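Local coordinates for protein trimethylamine-N-oxide reductase (Haemophilus influenzae, PDB 7L5I) that probably reduces N- and S-oxides such as trimethylamine N-oxide at a molybdenum centre carried by two molybdopterin guanine dinucleotides, at residues A40-I45 with E68-V73; A223-D228 with D512-G517. All coordinates share one frame; numbering follows the deposited sequence.

Contact 1: A40-I45 with E68-V73; sequences AHWGSI and ELQTVV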
loop_
_atom_site.group_PDB
_atom_site.type_symbol
_atom_site.label_atom_id
_atom_site.label_comp_id
_atom_site.label_asym_id
_atom_site.label_seq_id
_atom_site.Cartn_x
_atom_site.Cartn_y
_atom_site.Cartn_z
ATOM N N ALA A 40 -11.308 -4.528 11.995
ATOM C CA ALA A 40 -11.009 -4.140 10.626
ATOM C C ALA A 40 -9.513 -3.848 10.534
ATOM O O ALA A 40 -8.802 -3.879 11.534
ATOM C CB ALA A 40 -11.819 -2.919 10.182
ATOM N N HIS A 41 -9.036 -3.544 9.311
ATOM C CA HIS A 41 -7.648 -3.116 9.180
ATOM C C HIS A 41 -7.363 -1.956 10.131
ATOM O O HIS A 41 -6.247 -1.823 10.652
ATOM C CB HIS A 41 -7.372 -2.693 7.748
ATOM C CG HIS A 41 -7.330 -3.802 6.746
ATOM N ND1 HIS A 41 -6.491 -4.892 6.855
ATOM C CD2 HIS A 41 -8.000 -3.963 5.580
ATOM C CE1 HIS A 41 -6.627 -5.659 5.788
ATOM N NE2 HIS A 41 -7.531 -5.110 4.996
ATOM N N TRP A 42 -8.368 -1.112 10.378
ATOM C CA TRP A 42 -8.236 0.056 11.237
ATOM C C TRP A 42 -8.573 -0.234 12.719
ATOM O O TRP A 42 -8.816 0.706 13.482
ATOM C CB TRP A 42 -9.105 1.210 10.673
ATOM C CG TRP A 42 -10.470 0.805 10.176
ATOM C CD1 TRP A 42 -11.595 0.689 10.925
ATOM C CD2 TRP A 42 -10.849 0.460 8.826
ATOM N NE1 TRP A 42 -12.647 0.290 10.149
ATOM C CE2 TRP A 42 -12.222 0.151 8.850
ATOM C CE3 TRP A 42 -10.166 0.416 7.604
ATOM C CZ2 TRP A 42 -12.918 -0.224 7.717
ATOM C CZ3 TRP A 42 -10.858 0.009 6.474
ATOM C CH2 TRP A 42 -12.228 -0.290 6.532
ATOM N N GLY A 43 -8.517 -1.493 13.158
ATOM C CA GLY A 43 -8.461 -1.812 14.571
ATOM C C GLY A 43 -9.620 -2.671 15.047
ATOM O O GLY A 43 -10.552 -2.974 14.317
ATOM N N SER A 44 -9.555 -3.012 16.333
ATOM C CA SER A 44 -10.675 -3.683 16.991
ATOM C C SER A 44 -11.807 -2.685 17.197
ATOM O O SER A 44 -11.581 -1.574 17.678
ATOM C CB SER A 44 -10.200 -4.264 18.324
ATOM O OG SER A 44 -11.226 -5.013 18.988
ATOM N N ILE A 45 -13.032 -3.097 16.873
ATOM C CA ILE A 45 -14.185 -2.200 16.802
ATOM C C ILE A 45 -15.281 -2.714 17.732
ATOM O O ILE A 45 -15.643 -3.893 17.655
ATOM C CB ILE A 45 -14.750 -2.135 15.366
ATOM C CG1 ILE A 45 -13.673 -1.782 14.358
ATOM C CG2 ILE A 45 -15.920 -1.149 15.291
ATOM C CD1 ILE A 45 -12.909 -0.603 14.689
ATOM N N GLU A 68 -11.021 7.947 13.117
ATOM C CA GLU A 68 -12.368 8.104 12.575
ATOM C C GLU A 68 -12.759 6.992 11.615
ATOM O O GLU A 68 -13.954 6.801 11.355
ATOM C CB GLU A 68 -12.470 9.460 11.866
ATOM C CG GLU A 68 -12.188 10.682 12.750
ATOM C CD GLU A 68 -10.708 11.016 12.935
ATOM O OE1 GLU A 68 -9.831 10.319 12.370
ATOM O OE2 GLU A 68 -10.415 11.995 13.658
ATOM N N LEU A 69 -11.791 6.219 11.091
ATOM C CA LEU A 69 -12.138 5.100 10.227
ATOM C C LEU A 69 -13.008 4.075 10.943
ATOM O O LEU A 69 -13.762 3.353 10.287
ATOM C CB LEU A 69 -10.871 4.427 9.690
ATOM C CG LEU A 69 -9.877 5.347 8.988
ATOM C CD1 LEU A 69 -8.690 4.501 8.539
ATOM C CD2 LEU A 69 -10.499 6.047 7.811
ATOM N N GLN A 70 -12.949 4.036 12.273
ATOM C CA GLN A 70 -13.683 3.072 13.066
ATOM C C GLN A 70 -15.155 3.411 13.236
ATOM O O GLN A 70 -15.887 2.608 13.831
ATOM C CB GLN A 70 -13.044 2.951 14.461
ATOM C CG GLN A 70 -11.570 2.544 14.425
ATOM C CD GLN A 70 -10.837 2.771 15.739
ATOM O OE1 GLN A 70 -11.243 3.587 16.578
ATOM N NE2 GLN A 70 -9.701 2.085 15.896
ATOM N N THR A 71 -15.599 4.574 12.764
ATOM C CA THR A 71 -16.884 5.121 13.172
ATOM C C THR A 71 -17.988 4.931 12.138
ATOM O O THR A 71 -19.100 5.422 12.356
ATOM C CB THR A 71 -16.751 6.620 13.497
ATOM O OG1 THR A 71 -16.373 7.346 12.312
ATOM C CG2 THR A 71 -15.717 6.851 14.606
ATOM N N VAL A 72 -17.741 4.205 11.045
ATOM C CA VAL A 72 -18.715 4.175 9.951
ATOM C C VAL A 72 -19.159 2.769 9.546
ATOM O O VAL A 72 -19.488 2.527 8.384
ATOM C CB VAL A 72 -18.169 4.947 8.719
ATOM C CG1 VAL A 72 -18.087 6.450 9.027
ATOM C CG2 VAL A 72 -16.798 4.435 8.274
ATOM N N VAL A 73 -19.289 1.866 10.528
ATOM C CA VAL A 73 -19.764 0.514 10.243
ATOM C C VAL A 73 -21.180 0.561 9.656
ATOM O O VAL A 73 -21.492 -0.129 8.680
ATOM C CB VAL A 73 -19.701 -0.366 11.502
ATOM C CG1 VAL A 73 -20.422 -1.710 11.274
ATOM C CG2 VAL A 73 -18.269 -0.656 11.882
#
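Trp42 and Ile45 of 40-45 meet Leu69, Gln70 and Val73 of 68-73. The first segment holds the turn of a beta hairpin, His41 and Trp42 at its corners, and the start of strand 43-50. A type I turn from Ala40 to Gly43 joins strands 35-40 and 43-50 of a three-stranded antiparallel sheet in the N-terminal part of this molybdopterin enzyme. The second is a short 3-10 segment leading into helix 73-78.

One hydrogen bond crosses the contact. Gln70 NE2 donates to Trp42 O over 2.9 Å, with a nearly straight N-H...O angle of 161°. The donor lies in the carbonyl plane and the acceptor close to the amide plane. The Gln70 side chain is extended beyond CG, which carries its amide across to the turn. NE2 also donates to Gln229 OE1, and this second bond helps fix the rotation of the amide.

The Trp42 indole lies between two carbons. Ala40 CB lies over one face and Leu69 CB over the opposite one, both toward the rim. With CG between the backbone N and carbonyl carbon (chi1 42°), the indole is directed between them. Leu69 CB makes a CH-pi contact with the five-membered ring, 4.0 Å from its centroid and 25° off the normal. Leu69 O lies over a face of the ring. It is 3.3 Å from Trp42 NE1, but the angle is too poor for a hydrogen bond.

The remaining packing is aliphatic. Ile45 CG2 passes Val73 CG2 at 4.2 Å, near strand 53-59. The Ile45 tip is tighter: its CD1 rests 3.4 Å from Gln70 CG.

Contact 2: A223-D228 with D512-G517; sequences AWMSTD and DLTMAG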
loop_
_atom_site.group_PDB
_atom_site.type_symbol
_atom_site.label_atom_id
_atom_site.label_comp_id
_atom_site.label_asym_id
_atom_site.label_seq_id
_atom_site.Cartn_x
_atom_site.Cartn_y
_atom_site.Cartn_z
ATOM N N ALA A 223 -3.514 -1.515 9.578
ATOM C CA ALA A 223 -2.535 -2.591 9.466
ATOM C C ALA A 223 -3.107 -3.669 8.547
ATOM O O ALA A 223 -4.308 -3.725 8.281
ATOM C CB ALA A 223 -2.178 -3.171 10.839
ATOM N N TRP A 224 -2.202 -4.507 8.018
ATOM C CA TRP A 224 -2.622 -5.604 7.155
ATOM C C TRP A 224 -3.517 -6.578 7.904
ATOM O O TRP A 224 -4.482 -7.098 7.343
ATOM C CB TRP A 224 -1.390 -6.313 6.589
ATOM C CG TRP A 224 -1.735 -7.488 5.729
ATOM C CD1 TRP A 224 -1.590 -8.826 6.065
ATOM C CD2 TRP A 224 -2.281 -7.463 4.405
ATOM N NE1 TRP A 224 -2.040 -9.623 5.034
ATOM C CE2 TRP A 224 -2.449 -8.806 3.996
ATOM C CE3 TRP A 224 -2.636 -6.443 3.518
ATOM C CZ2 TRP A 224 -2.956 -9.143 2.743
ATOM C CZ3 TRP A 224 -3.158 -6.791 2.257
ATOM C CH2 TRP A 224 -3.298 -8.132 1.886
ATOM N N MET A 225 -3.197 -6.859 9.158
ATOM C CA MET A 225 -4.143 -7.557 10.024
ATOM C C MET A 225 -5.054 -6.482 10.605
ATOM O O MET A 225 -5.861 -5.910 9.873
ATOM C CB MET A 225 -3.383 -8.375 11.046
ATOM C CG MET A 225 -2.692 -9.520 10.326
ATOM S SD MET A 225 -1.695 -10.577 11.385
ATOM C CE MET A 225 -0.390 -9.469 11.811
ATOM N N SER A 226 -4.915 -6.161 11.875
ATOM C CA SER A 226 -5.736 -5.115 12.487
ATOM C C SER A 226 -4.824 -4.257 13.349
ATOM O O SER A 226 -4.120 -4.782 14.207
ATOM C CB SER A 226 -6.866 -5.757 13.302
ATOM O OG SER A 226 -7.701 -4.805 13.910
ATOM N N THR A 227 -4.825 -2.939 13.142
ATOM C CA THR A 227 -3.814 -2.137 13.829
ATOM C C THR A 227 -3.872 -2.291 15.350
ATOM O O THR A 227 -4.936 -2.184 15.961
ATOM C CB THR A 227 -3.933 -0.653 13.456
ATOM O OG1 THR A 227 -2.959 0.073 14.222
ATOM C CG2 THR A 227 -5.325 -0.064 13.716
ATOM N N ASP A 228 -2.693 -2.500 15.968
ATOM C CA ASP A 228 -2.601 -2.550 17.434
ATOM C C ASP A 228 -2.651 -1.179 18.085
ATOM O O ASP A 228 -2.782 -1.107 19.318
ATOM C CB ASP A 228 -1.343 -3.332 17.878
ATOM C CG ASP A 228 -0.009 -2.651 17.525
ATOM O OD1 ASP A 228 0.092 -1.423 17.434
ATOM O OD2 ASP A 228 0.999 -3.402 17.368
ATOM N N ASP A 512 -15.115 -14.263 12.071
ATOM C CA ASP A 512 -13.707 -14.393 11.686
ATOM C C ASP A 512 -12.806 -14.102 12.887
ATOM O O ASP A 512 -13.268 -13.889 14.013
ATOM C CB ASP A 512 -13.391 -13.467 10.514
ATOM C CG ASP A 512 -12.377 -14.069 9.528
ATOM O OD1 ASP A 512 -11.529 -14.897 9.932
ATOM O OD2 ASP A 512 -12.425 -13.662 8.339
ATOM N N LEU A 513 -11.495 -14.177 12.643
ATOM C CA LEU A 513 -10.462 -13.889 13.624
ATOM C C LEU A 513 -9.368 -13.090 12.940
ATOM O O LEU A 513 -9.130 -13.256 11.745
ATOM C CB LEU A 513 -9.785 -15.156 14.173
ATOM C CG LEU A 513 -10.618 -16.163 14.948
ATOM C CD1 LEU A 513 -9.862 -17.472 14.996
ATOM C CD2 LEU A 513 -10.858 -15.599 16.318
ATOM N N THR A 514 -8.701 -12.228 13.705
ATOM C CA THR A 514 -7.497 -11.548 13.242
ATOM C C THR A 514 -6.592 -11.291 14.443
ATOM O O THR A 514 -6.861 -11.739 15.562
ATOM C CB THR A 514 -7.848 -10.261 12.449
ATOM O OG1 THR A 514 -6.651 -9.737 11.812
ATOM C CG2 THR A 514 -8.442 -9.191 13.354
ATOM N N MET A 515 -5.450 -10.659 14.181
ATOM C CA MET A 515 -4.491 -10.323 15.215
ATOM C C MET A 515 -4.260 -8.822 15.252
ATOM O O MET A 515 -4.373 -8.137 14.221
ATOM C CB MET A 515 -3.095 -10.939 14.985
ATOM C CG MET A 515 -3.001 -12.377 14.649
ATOM S SD MET A 515 -2.922 -13.415 16.094
ATOM C CE MET A 515 -1.689 -12.772 17.242
ATOM N N ALA A 516 -3.894 -8.337 16.427
ATOM C CA ALA A 516 -3.347 -7.001 16.592
ATOM C C ALA A 516 -1.941 -6.987 16.025
ATOM O O ALA A 516 -1.073 -7.742 16.476
ATOM C CB ALA A 516 -3.338 -6.608 18.062
ATOM N N GLY A 517 -1.708 -6.120 15.034
ATOM C CA GLY A 517 -0.505 -6.254 14.253
ATOM C C GLY A 517 0.045 -4.954 13.711
ATOM O O GLY A 517 -0.436 -3.878 14.081
#
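The carboxylate of Asp228 lies with Gly517 O above its plane, 3.7 Å from Asp228 CG. Its two oxygens are taken elsewhere: OD2 pairs with Ser520 OG, and OD1 accepts from Lys230 N. The Asp228 chi1 of 67° sets CG between the backbone N and the carbonyl carbon, on the side of Gly517 O. Asp228 N donates to the same Gly517 O over 3.2 Å. The oxygen is met on a lone pair and also receives Asn390 ND2.

Asp228 and Gly517 close one end of a parallel strand pair. Strand 226-227 is one of the two outermost strands of a mixed four-stranded sheet and runs beside strand 512-517. Ser226 bridges to Ala516 and Thr227 to Gly517. Gly517 N donates to Ser226 O at 2.9 Å, tilted 28° from the carbonyl plane. Ala516 CA adds a C-H...O contact to that oxygen. Ser226 N reaches Met515 O at 3.1 Å, but this bond is weak, with an angle of 134°. Met515 N is buried here and has no partner in the model.

Ser226 and Ala516 point to the same face of the sheet, where Tyr525 of the next strand touches both. Ser226 CB also packs on Thr514 CG2. The chain turns a corner at Ala516, whose CB meets Asp228 CB.

The two methionines run side by side in the same direction. Met225 SD lies 3.9 Å from Met515 CB. Met225 is extended at chi2 and bends at chi3, which carries its methyl over the glycine backbone: CE ends 4.0 Å from Gly517 CA.

How the contacts relate
Contact 1 closes before contact 2 opens along the chain, yet their centres are 11 Å apart and they touch. Ala40 O pairs with Ser226 OG at 2.8 Å, and His41 O with Ala223 N at 3.0 Å, both probable hydrogen bonds. The hairpin of contact 1 is joined to the edge strand of contact 2 and to the loop that leads into it. His41 adds a bond from ND1 to Met225 O. Its NE2 bonds Trp144 O, and Trp144 lines the oxygen-atom pocket. The Leu69 side chain is about 5 Å from a bound dinucleotide cofactor, and that of Trp42 about 13 Å from the molybdenum. The Ala223 side chain is about 11 Å from the bound oxygen.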